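Local coordinates for centrosome-associated zinc finger protein Cp190 (Drosophila melanogaster, PDB 6ER1) that organises chromatin domains and boundaries after recruitment by insulator DNA-binding proteins, and homodimerises through its N-terminal BTB domain, the part in this chain, at residues Val85-Pro88 / Ile89-Met93; Leu102-Tyr105 / Gly106-Leu109; Met115-Thr118 / Val119-Lys122. All blocks are in the same frame, centred on the assembly; numbering follows the deposited sequence.

Contact 1: Val85-Pro88 / Ile89-Met93; sequences VVVP and IVNFM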
# COMPACT_ATOMS: atom_id res chain seq x y z
N VAL A 85 2.57 -13.49 18.12
CA VAL A 85 2.24 -13.92 16.75
C VAL A 85 1.99 -12.73 15.81
O VAL A 85 2.41 -12.81 14.63
CB VAL A 85 1.08 -14.94 16.69
CG1 VAL A 85 1.46 -16.21 17.45
CG2 VAL A 85 -0.23 -14.36 17.19
N VAL A 86 1.41 -11.66 16.34
CA VAL A 86 1.01 -10.53 15.48
C VAL A 86 2.21 -9.82 14.93
O VAL A 86 2.29 -9.46 13.73
CB VAL A 86 0.05 -9.57 16.15
CG1 VAL A 86 -0.17 -8.30 15.33
CG2 VAL A 86 -1.26 -10.28 16.50
N VAL A 87 3.22 -9.56 15.77
CA VAL A 87 4.37 -8.81 15.28
C VAL A 87 5.15 -9.51 14.16
O VAL A 87 5.34 -8.88 13.08
CB VAL A 87 5.30 -8.36 16.46
CG1 VAL A 87 6.62 -7.84 15.93
CG2 VAL A 87 4.56 -7.32 17.28
N PRO A 88 5.44 -10.81 14.28
CA PRO A 88 6.14 -11.47 13.18
C PRO A 88 5.22 -11.55 11.91
O PRO A 88 5.78 -11.44 10.80
CB PRO A 88 6.51 -12.86 13.70
CG PRO A 88 6.23 -12.83 15.10
CD PRO A 88 5.50 -11.62 15.53
N ILE A 89 3.94 -11.82 12.14
CA ILE A 89 3.01 -11.93 10.95
C ILE A 89 2.92 -10.59 10.24
O ILE A 89 2.99 -10.56 8.99
CB ILE A 89 1.70 -12.50 11.41
CG1 ILE A 89 1.88 -13.97 11.75
CG2 ILE A 89 0.66 -12.37 10.27
CD1 ILE A 89 0.71 -14.64 12.38
N VAL A 90 2.74 -9.51 10.96
CA VAL A 90 2.67 -8.20 10.31
C VAL A 90 3.97 -7.88 9.61
O VAL A 90 4.00 -7.35 8.47
CB VAL A 90 2.26 -7.09 11.30
CG1 VAL A 90 2.48 -5.68 10.74
CG2 VAL A 90 0.82 -7.24 11.72
N ASN A 91 5.12 -8.17 10.23
CA ASN A 91 6.36 -7.91 9.54
C ASN A 91 6.50 -8.71 8.22
O ASN A 91 7.03 -8.20 7.20
CB ASN A 91 7.57 -8.14 10.44
CG ASN A 91 7.74 -7.07 11.54
OD1 ASN A 91 7.34 -5.94 11.38
ND2 ASN A 91 8.43 -7.43 12.60
N PHE A 92 6.01 -9.94 8.25
CA PHE A 92 5.91 -10.77 7.04
C PHE A 92 5.02 -10.09 5.99
O PHE A 92 5.42 -10.03 4.80
CB PHE A 92 5.37 -12.17 7.36
CG PHE A 92 5.02 -12.97 6.16
CD1 PHE A 92 5.95 -13.52 5.33
CD2 PHE A 92 3.70 -13.05 5.82
CE1 PHE A 92 5.57 -14.19 4.19
CE2 PHE A 92 3.30 -13.74 4.68
CZ PHE A 92 4.24 -14.32 3.88
N MET A 93 3.89 -9.55 6.42
CA MET A 93 3.00 -8.91 5.40
C MET A 93 3.68 -7.75 4.70
O MET A 93 3.45 -7.52 3.48
CB MET A 93 1.73 -8.43 6.04
CG MET A 93 0.87 -9.52 6.55
SD MET A 93 -0.40 -8.82 7.63
CE MET A 93 -1.53 -10.01 7.58
O HOH W 1 5.31 -5.89 13.17
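Val85 to Pro88 hand their carbonyl oxygens to the amides of Ile89 to Phe92 in an unbroken run of i to i+4 alpha-helical bonds, the shortest being 2.8 Å from Val90 N to Val86 O, almost straight at 170°. Pro88 has no N-H to give to the turn before it, and the helix kinks there; its carbonyl still receives Phe92 N at 3.0 Å from Pro88 O. The side chains follow the same four-residue spacing. Val86 and Val90 stand side by side, pointing the same way, with CG1 of Val86 3.9 Å from CG2 of Val90: two branched, buried residues suited to an apolar helix face. Ile89 has CG1 beside its own backbone N (chi1 -71°), which folds that branch back over the preceding turn, CG1 lying 3.1 Å from Val85 O and CD1 4.3 Å from Val85 CB. Here a glycine would probably leave Val85 without this apolar cover and open a gap toward the helices packed beyond it. On the more open face Asn91 lies alongside Val87, its ND2 3.8 Å from Val87 CG1. A water donates to Val87 O at 3.0 Å and, weakly, to Asn91 OD1, which suits a polar residue at this partly exposed place. The segment belongs to helix 83-95 of the BTB domain: Val85 and Ile89 pack on helix 105-115, Ile89 and Phe92 on helix 118-124, and Val90 and Asn91 on Phe29 of helix 17-31, while the Phe92 ring meets Trp17 of the second subunit.

Contact 2: Leu102-Tyr105 / Gly106-Leu109; sequences LKMY and GKLL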
# COMPACT_ATOMS: atom_id res chain seq x y z
N LEU A 102 12.08 -21.16 16.45
CA LEU A 102 11.45 -22.45 16.20
C LEU A 102 10.39 -22.80 17.20
O LEU A 102 9.41 -23.46 16.87
CB LEU A 102 12.46 -23.61 16.11
CG LEU A 102 13.34 -23.65 14.90
CD1 LEU A 102 14.37 -24.76 15.07
CD2 LEU A 102 12.46 -23.85 13.67
N LYS A 103 10.60 -22.40 18.47
CA LYS A 103 9.62 -22.71 19.46
C LYS A 103 8.20 -22.14 19.18
O LYS A 103 7.23 -22.56 19.75
CB LYS A 103 10.12 -22.26 20.84
CG LYS A 103 10.15 -20.79 21.11
CD LYS A 103 10.69 -20.48 22.51
CE LYS A 103 10.16 -19.15 23.04
NZ LYS A 103 10.95 -18.54 24.16
N MET A 104 8.18 -21.12 18.32
CA MET A 104 6.90 -20.51 17.91
C MET A 104 6.33 -21.12 16.63
O MET A 104 5.22 -20.61 16.22
CB MET A 104 7.12 -18.99 17.68
CG MET A 104 7.34 -18.21 18.96
SD MET A 104 5.89 -18.09 19.99
CE MET A 104 4.73 -17.29 18.90
N TYR A 105 6.95 -22.07 16.00
CA TYR A 105 6.49 -22.58 14.68
C TYR A 105 5.09 -23.02 14.84
O TYR A 105 4.20 -22.58 13.97
CB TYR A 105 7.37 -23.73 14.19
CG TYR A 105 6.84 -24.36 12.94
CD1 TYR A 105 7.06 -23.72 11.73
CD2 TYR A 105 6.18 -25.54 12.95
CE1 TYR A 105 6.60 -24.29 10.56
CE2 TYR A 105 5.70 -26.13 11.76
CZ TYR A 105 5.93 -25.49 10.57
OH TYR A 105 5.47 -26.10 9.42
N GLY A 106 4.71 -23.92 15.69
CA GLY A 106 3.37 -24.42 15.75
C GLY A 106 2.37 -23.41 16.10
O GLY A 106 1.24 -23.41 15.49
N LYS A 107 2.63 -22.45 16.92
CA LYS A 107 1.72 -21.44 17.29
C LYS A 107 1.49 -20.55 16.03
O LYS A 107 0.31 -20.13 15.82
CB LYS A 107 2.27 -20.57 18.44
CG LYS A 107 1.19 -19.78 19.14
CD LYS A 107 1.60 -19.07 20.42
CE LYS A 107 0.41 -18.29 20.96
NZ LYS A 107 0.68 -17.65 22.28
N LEU A 108 2.53 -20.21 15.33
CA LEU A 108 2.38 -19.38 14.12
C LEU A 108 1.57 -20.16 13.12
O LEU A 108 0.69 -19.50 12.44
CB LEU A 108 3.72 -18.99 13.58
CG LEU A 108 4.43 -17.91 14.41
CD1 LEU A 108 5.91 -17.87 14.03
CD2 LEU A 108 3.80 -16.53 14.17
N LEU A 109 1.76 -21.44 12.93
CA LEU A 109 0.98 -22.25 11.98
C LEU A 109 -0.42 -22.28 12.42
O LEU A 109 -1.35 -22.05 11.55
CB LEU A 109 1.59 -23.60 11.82
CG LEU A 109 1.00 -24.55 10.85
CD1 LEU A 109 0.78 -23.91 9.49
CD2 LEU A 109 1.79 -25.81 10.72
O HOH W 2 4.75 -23.29 18.81
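Met104 and Tyr105 launch helix 105-115 by offering their carbonyl oxygens to Leu108 and Leu109. Both backbone bonds are 2.9 Å long, from Leu108 N to Met104 O and from Leu109 N to Tyr105 O, and the second donor lies in the carbonyl plane of its acceptor. Upstream, residues 102-104 form a short 3-10 segment, closed by Tyr105 N bonding to Leu102 O, so the chain passes from one kind of turn straight into another. One water adds a further bridge at this first turn: it donates to Lys103 O at 2.8 Å and accepts from Lys107 N at 3.0 Å.

The apolar contacts fall into two groups. Met104 bends at both chi2 and chi3, which brings its methyl group CE alongside the aliphatic part of Lys107, 3.9 Å from CD; the unbranched, flexible thioether allows these bends, while the contact to Leu108 is made by Met104 CB, 4.0 Å from Leu108 CD1. On another side of the helix Tyr105 and Leu109 lie side by side, pointing the same way. The leucine methyl CD2 approaches the ring obliquely, 4.1 Å from CE2. Tyr105 has CG anti to its N (chi1 174°), which lays the ring along the next turn, and Gly106, with no side chain to interfere, brings its N obliquely to 3.5 Å from Tyr105 CG.

Polar ends find partners further off. Tyr105 OH is hydrogen-bonded to Leu124 O, and Lys107 NZ, in one of two conformers, makes a salt bridge with Asp84 OD2. Met104, Lys107 and Leu108 all touch Val85 of helix 83-95, whereas Leu109 packs on Leu121 and Leu124 of helix 118-124.

Contact 3: Met115-Thr118 / Val119-Lys122; sequences MNMT and VLLK
Met117 and Leu120 meet because each has CG anti to its own backbone N, at chi1 -173° and 179°. The methionine chain runs on extended beyond CG and crosses the leucine at a slant, in one of its two conformers placing CG 3.8 Å from Leu120 CB and SD 3.8 Å from Leu120 CD2. A long unbranched thioether suits this buried place, since it can pass across the leucine and still reach Ile89, Phe92 and Met93 of helix 83-95. The next residue, Thr118, runs side by side with Lys122, one turn further along: the threonine methyl CG2 touches Lys122 CE at 3.7 Å, so the aliphatic part of this exposed lysine lies against it.

The backbone here is a helix-to-helix junction. Asn116 leaves helix 105-115 with a positive phi of 51° in a Schellman motif, a conformation that asparagine tolerates better than most residues other than glycine. Met117 follows at the N-cap position of helix 118-124 and is also the centre of an inverse gamma turn. Its thioether is a poor acceptor, unlike the Ser, Thr, Asp or Asn side chains common at this position, and its contribution to the first turn is made by its carbonyl. Leu121 N reaches Met117 O at 3.0 Å in a nearly straight bond, and Leu120 N adds a weak one to the same oxygen. Next in line, Lys122 N bonds to Thr118 O at 2.9 Å. Leu121 folds over the start of the helix, its CG 3.5 Å from Met117 O, and its side chain also packs on Leu109 and Ala112 of helix 105-115. Val119 packs on Trp17 of the second subunit.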
# COMPACT_ATOMS: atom_id res chain seq x y z
N MET A 115 -6.53 -17.61 10.66
CA MET A 115 -6.67 -16.41 9.83
C MET A 115 -7.01 -16.81 8.39
O MET A 115 -7.40 -15.91 7.62
CB MET A 115 -5.37 -15.63 9.74
CG MET A 115 -4.88 -15.07 11.07
SD MET A 115 -3.23 -14.33 10.93
CE MET A 115 -3.67 -12.85 10.09
N ASN A 116 -6.83 -18.05 8.05
CA ASN A 116 -6.81 -18.57 6.67
C ASN A 116 -5.86 -17.78 5.87
O ASN A 116 -6.14 -17.38 4.68
CB ASN A 116 -8.19 -18.68 5.99
CG ASN A 116 -8.11 -19.64 4.85
OD1 ASN A 116 -7.54 -20.71 4.93
ND2 ASN A 116 -8.70 -19.19 3.68
N MET A 117 -4.69 -17.44 6.32
CA MET A 117 -3.69 -16.69 5.64
C MET A 117 -2.89 -17.60 4.76
O MET A 117 -1.77 -18.04 5.05
CB MET A 117 -2.81 -15.91 6.62
CG MET A 117 -1.85 -14.96 5.98
SD MET A 117 -1.05 -13.96 7.27
CE MET A 117 0.23 -13.18 6.35
N THR A 118 -3.46 -17.89 3.57
CA THR A 118 -2.93 -18.87 2.69
C THR A 118 -1.46 -18.69 2.34
O THR A 118 -0.69 -19.68 2.29
CB THR A 118 -3.79 -18.86 1.37
OG1 THR A 118 -5.16 -19.03 1.76
CG2 THR A 118 -3.38 -19.96 0.43
N VAL A 119 -1.06 -17.45 2.06
CA VAL A 119 0.31 -17.23 1.63
C VAL A 119 1.32 -17.62 2.76
O VAL A 119 2.38 -18.11 2.47
CB VAL A 119 0.57 -15.81 1.12
CG1 VAL A 119 0.38 -14.76 2.17
CG2 VAL A 119 1.88 -15.66 0.36
N LEU A 120 0.92 -17.38 3.98
CA LEU A 120 1.81 -17.74 5.14
C LEU A 120 1.75 -19.25 5.41
O LEU A 120 2.78 -19.87 5.74
CB LEU A 120 1.39 -16.92 6.35
CG LEU A 120 2.21 -17.21 7.63
CD1 LEU A 120 3.68 -17.01 7.33
CD2 LEU A 120 1.67 -16.27 8.68
N LEU A 121 0.56 -19.84 5.29
CA LEU A 121 0.45 -21.32 5.37
C LEU A 121 1.38 -22.02 4.40
O LEU A 121 2.10 -22.96 4.76
CB LEU A 121 -1.00 -21.77 5.10
CG LEU A 121 -1.96 -21.36 6.20
CD1 LEU A 121 -3.44 -21.43 5.84
CD2 LEU A 121 -1.71 -22.19 7.44
N LYS A 122 1.35 -21.58 3.15
CA LYS A 122 2.20 -22.17 2.14
C LYS A 122 3.68 -22.02 2.51
O LYS A 122 4.48 -22.95 2.36
CB LYS A 122 1.88 -21.52 0.77
CG LYS A 122 0.55 -21.99 0.25
CD LYS A 122 0.30 -21.52 -1.17
CE LYS A 122 -1.07 -21.91 -1.67
NZ LYS A 122 -1.45 -21.08 -2.85

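From the N terminus the three contacts come in series, none nested in or crossing another; each is local, joining consecutive segments, so none closes a long loop. Contact 1 makes up most of helix 83-95. The chain then runs through strand 97-101 to contact 2, which starts helix 105-115, and along that helix to contact 3, which holds the turn out of it and the start of helix 118-124. In space they converge: Val85 CG1 meets Met104 CE at 3.7 Å, Phe92 CD2 meets Met117 CE at 3.5 Å, and Leu109 CD1 meets Leu121 CD2 at 3.6 Å. The three helices thus pack pairwise into the C-terminal helical part of the BTB domain.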